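Local atomic coordinates of glycosyl transferase family 9 (Veillonella parvula, PDB entry 3TOV), a protein that probably transfers a sugar from an activated donor to an acceptor, as a glycosyltransferase of the heptosyltransferase family. Residues Tyr55-Asp60 and His161-Glu166. Numbering follows the deposited sequence.
Sequences YNPNID and HIEICE
The ring of Tyr55 lies broadside to Cys165. Cys165 CB sits over the centre of one ring face, 3.8 Å from the centroid and 12° off the ring normal, a CH-pi contact. The thiol is displaced toward the phenol end, and the sulfur-aromatic approach is oblique. Cys165 SG comes to 3.7 Å from Tyr55 OH. Chi1 of Cys165 (75°) puts the sulfur in the crowded position between the backbone N and the carbonyl carbon. The Tyr55 ring also meets Trp168 edge-to-face. Further along, Glu163 sets its CB against the backbone carbonyl of Tyr55. Its CG is anti to the backbone N (chi1 -162°), and the chain bends at chi2. The Glu163 side chain crosses Pro57 obliquely, with Glu163 OE1 3.7 Å from Pro57 CG.

In this GT-B fold, two parallel-sheet Rossmann-like domains face each other. Residues 55-60 end the loop from strand 40-46 to strand 61-65 of the first sheet. Residues 161-166 lead into helix 166-178, with Cys165 as N-cap residue, on the way to the second sheet. Ile164 points away from residues 55-60 and packs on helix 252-260.

His161 and Pro57 meet tip to tip. The imidazole presents its edge, with His161 CE1 3.8 Å from Pro57 CG. No direct hydrogen bond joins the two segments. A water accepts from Asn56 ND2 at 2.6 Å and donates weakly to His161 O. The other end of that amide shapes its own loop: Asn56 OD1 accepts from Asn58 N at 3.2 Å, an Asx turn within the type I turn from Asn56 to Ile59. The N-H comes from above the carbonyl plane.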
ATOM      1  N   TYR A  55      12.723  -5.882   6.967  1.00 83.21           N
ATOM      2  CA  TYR A  55      13.107  -7.047   6.203  1.00 84.02           C
ATOM      3  C   TYR A  55      12.635  -6.800   4.776  1.00 83.94           C
ATOM      4  O   TYR A  55      11.445  -6.569   4.534  1.00 94.21           O
ATOM      5  CB  TYR A  55      12.466  -8.292   6.818  1.00 82.54           C
ATOM      6  CG  TYR A  55      12.551  -8.299   8.335  1.00 79.93           C
ATOM      7  CD1 TYR A  55      13.514  -9.047   8.998  1.00 82.39           C
ATOM      8  CD2 TYR A  55      11.678  -7.538   9.101  1.00 79.15           C
ATOM      9  CE1 TYR A  55      13.596  -9.046  10.386  1.00 89.28           C
ATOM     10  CE2 TYR A  55      11.748  -7.529  10.482  1.00 85.23           C
ATOM     11  CZ  TYR A  55      12.710  -8.283  11.123  1.00 88.42           C
ATOM     12  OH  TYR A  55      12.778  -8.274  12.501  1.00 85.29           O
ATOM     13  N   ASN A  56      13.586  -6.788   3.848  1.00 73.96           N
ATOM     14  CA  ASN A  56      13.312  -6.538   2.437  1.00 67.41           C
ATOM     15  C   ASN A  56      14.549  -6.805   1.619  1.00 72.73           C
ATOM     16  O   ASN A  56      15.595  -6.190   1.840  1.00 79.84           O
ATOM     17  CB  ASN A  56      12.861  -5.108   2.180  1.00 61.13           C
ATOM     18  CG  ASN A  56      12.549  -4.863   0.716  1.00 60.72           C
ATOM     19  OD1 ASN A  56      13.440  -4.563  -0.064  1.00 59.85           O
ATOM     20  ND2 ASN A  56      11.282  -5.017   0.333  1.00 63.22           N
ATOM     21  N   PRO A  57      14.427  -7.704   0.648  1.00 73.10           N
ATOM     22  CA  PRO A  57      15.548  -8.361  -0.032  1.00 77.61           C
ATOM     23  C   PRO A  57      16.385  -7.400  -0.863  1.00 71.09           C
ATOM     24  O   PRO A  57      17.578  -7.631  -1.062  1.00 72.76           O
ATOM     25  CB  PRO A  57      14.854  -9.380  -0.943  1.00 84.50           C
ATOM     26  CG  PRO A  57      13.424  -9.463  -0.442  1.00 83.59           C
ATOM     27  CD  PRO A  57      13.131  -8.101   0.084  1.00 74.31           C
ATOM     28  N   ASN A  58      15.758  -6.326  -1.324  1.00 64.03           N
ATOM     29  CA  ASN A  58      16.398  -5.404  -2.245  1.00 68.68           C
ATOM     30  C   ASN A  58      17.264  -4.319  -1.587  1.00 77.56           C
ATOM     31  O   ASN A  58      18.122  -3.707  -2.241  1.00 83.45           O
ATOM     32  CB  ASN A  58      15.346  -4.793  -3.171  1.00 62.45           C
ATOM     33  CG  ASN A  58      14.634  -5.844  -4.002  1.00 71.20           C
ATOM     34  OD1 ASN A  58      15.152  -6.297  -5.023  1.00 80.79           O
ATOM     35  ND2 ASN A  58      13.443  -6.242  -3.566  1.00 70.41           N
ATOM     36  N   ILE A  59      17.062  -4.097  -0.293  1.00 73.49           N
ATOM     37  CA  ILE A  59      17.783  -3.037   0.408  1.00 68.08           C
ATOM     38  C   ILE A  59      18.922  -3.534   1.312  1.00 67.57           C
ATOM     39  O   ILE A  59      18.915  -4.677   1.779  1.00 73.66           O
ATOM     40  CB  ILE A  59      16.812  -2.163   1.187  1.00 64.30           C
ATOM     41  CG1 ILE A  59      15.854  -1.512   0.206  1.00 56.93           C
ATOM     42  CG2 ILE A  59      17.551  -1.087   1.954  1.00 74.06           C
ATOM     43  CD1 ILE A  59      14.868  -0.615   0.863  1.00 58.61           C
ATOM     44  N   ASP A  60      19.909  -2.670   1.527  1.00 61.79           N
ATOM     45  CA  ASP A  60      21.067  -2.996   2.353  1.00 72.15           C
ATOM     46  C   ASP A  60      20.944  -2.281   3.676  1.00 74.08           C
ATOM     47  O   ASP A  60      21.466  -2.738   4.693  1.00 78.77           O
ATOM     48  CB  ASP A  60      22.364  -2.512   1.697  1.00 73.81           C
ATOM     49  CG  ASP A  60      22.624  -3.156   0.364  1.00 78.04           C
ATOM     50  OD1 ASP A  60      22.665  -4.402   0.301  1.00 78.86           O
ATOM     51  OD2 ASP A  60      22.785  -2.404  -0.621  1.00 80.60           O
ATOM     52  N   HIS A 161       5.350  -6.022  -2.365  1.00 63.44           N
ATOM     53  CA  HIS A 161       5.948  -7.019  -1.499  1.00 68.73           C
ATOM     54  C   HIS A 161       6.242  -6.424  -0.124  1.00 60.31           C
ATOM     55  O   HIS A 161       6.736  -5.305  -0.012  1.00 54.54           O
ATOM     56  CB  HIS A 161       7.240  -7.526  -2.137  1.00 74.37           C
ATOM     57  CG  HIS A 161       7.931  -8.582  -1.342  1.00 88.00           C
ATOM     58  ND1 HIS A 161       9.297  -8.602  -1.164  1.00 93.65           N
ATOM     59  CD2 HIS A 161       7.447  -9.660  -0.681  1.00 98.82           C
ATOM     60  CE1 HIS A 161       9.628  -9.647  -0.424  1.00100.12           C
ATOM     61  NE2 HIS A 161       8.523 -10.304  -0.117  1.00104.11           N
ATOM     62  N   ILE A 162       5.903  -7.159   0.923  1.00 54.07           N
ATOM     63  CA  ILE A 162       6.398  -6.824   2.243  1.00 49.86           C
ATOM     64  C   ILE A 162       6.870  -8.103   2.869  1.00 55.03           C
ATOM     65  O   ILE A 162       6.120  -9.080   2.942  1.00 53.44           O
ATOM     66  CB  ILE A 162       5.355  -6.180   3.132  1.00 49.10           C
ATOM     67  CG1 ILE A 162       4.910  -4.850   2.532  1.00 49.76           C
ATOM     68  CG2 ILE A 162       5.943  -5.940   4.510  1.00 51.33           C
ATOM     69  CD1 ILE A 162       3.993  -4.048   3.434  1.00 49.32           C
ATOM     70  N   GLU A 163       8.133  -8.105   3.282  1.00 61.89           N
ATOM     71  CA  GLU A 163       8.752  -9.303   3.816  1.00 66.97           C
ATOM     72  C   GLU A 163       8.422  -9.325   5.282  1.00 65.80           C
ATOM     73  O   GLU A 163       8.721  -8.362   5.984  1.00 70.33           O
ATOM     74  CB  GLU A 163      10.260  -9.241   3.615  1.00 73.00           C
ATOM     75  CG  GLU A 163      10.962 -10.566   3.737  1.00 82.91           C
ATOM     76  CD  GLU A 163      10.586 -11.517   2.625  1.00 96.62           C
ATOM     77  OE1 GLU A 163      11.416 -11.721   1.710  1.00 95.32           O
ATOM     78  OE2 GLU A 163       9.455 -12.059   2.669  1.00107.20           O
ATOM     79  N   ILE A 164       7.766 -10.391   5.737  1.00 64.65           N
ATOM     80  CA  ILE A 164       7.403 -10.507   7.149  1.00 69.08           C
ATOM     81  C   ILE A 164       8.311 -11.527   7.813  1.00 74.68           C
ATOM     82  O   ILE A 164       8.707 -12.509   7.192  1.00 80.65           O
ATOM     83  CB  ILE A 164       5.911 -10.902   7.374  1.00 57.78           C
ATOM     84  CG1 ILE A 164       5.684 -12.390   7.100  1.00 62.51           C
ATOM     85  CG2 ILE A 164       4.971 -10.037   6.542  1.00 48.29           C
ATOM     86  CD1 ILE A 164       4.241 -12.809   7.232  1.00 62.93           C
ATOM     87  N   CYS A 165       8.653 -11.291   9.071  1.00 75.14           N
ATOM     88  CA  CYS A 165       9.574 -12.183   9.756  1.00 79.60           C
ATOM     89  C   CYS A 165       8.857 -13.155  10.682  1.00 77.32           C
ATOM     90  O   CYS A 165       7.637 -13.092  10.867  1.00 68.66           O
ATOM     91  CB  CYS A 165      10.602 -11.387  10.554  1.00 83.19           C
ATOM     92  SG  CYS A 165       9.943 -10.674  12.068  1.00 79.39           S
ATOM     93  N   GLU A 166       9.643 -14.045  11.275  1.00 84.30           N
ATOM     94  CA  GLU A 166       9.122 -15.073  12.164  1.00 90.50           C
ATOM     95  C   GLU A 166       8.235 -14.514  13.272  1.00 87.84           C
ATOM     96  O   GLU A 166       7.075 -14.907  13.411  1.00 85.62           O
ATOM     97  CB  GLU A 166      10.274 -15.862  12.782  1.00100.30           C
ATOM     98  CG  GLU A 166       9.812 -16.994  13.669  1.00108.94           C
ATOM     99  CD  GLU A 166       8.761 -17.845  12.989  1.00114.58           C
ATOM    100  OE1 GLU A 166       8.861 -18.038  11.755  1.00113.20           O
ATOM    101  OE2 GLU A 166       7.826 -18.305  13.685  1.00118.35           O
TER
HETATM  102  O   HOH W   1       9.342  -4.730   1.977  1.00 34.87           O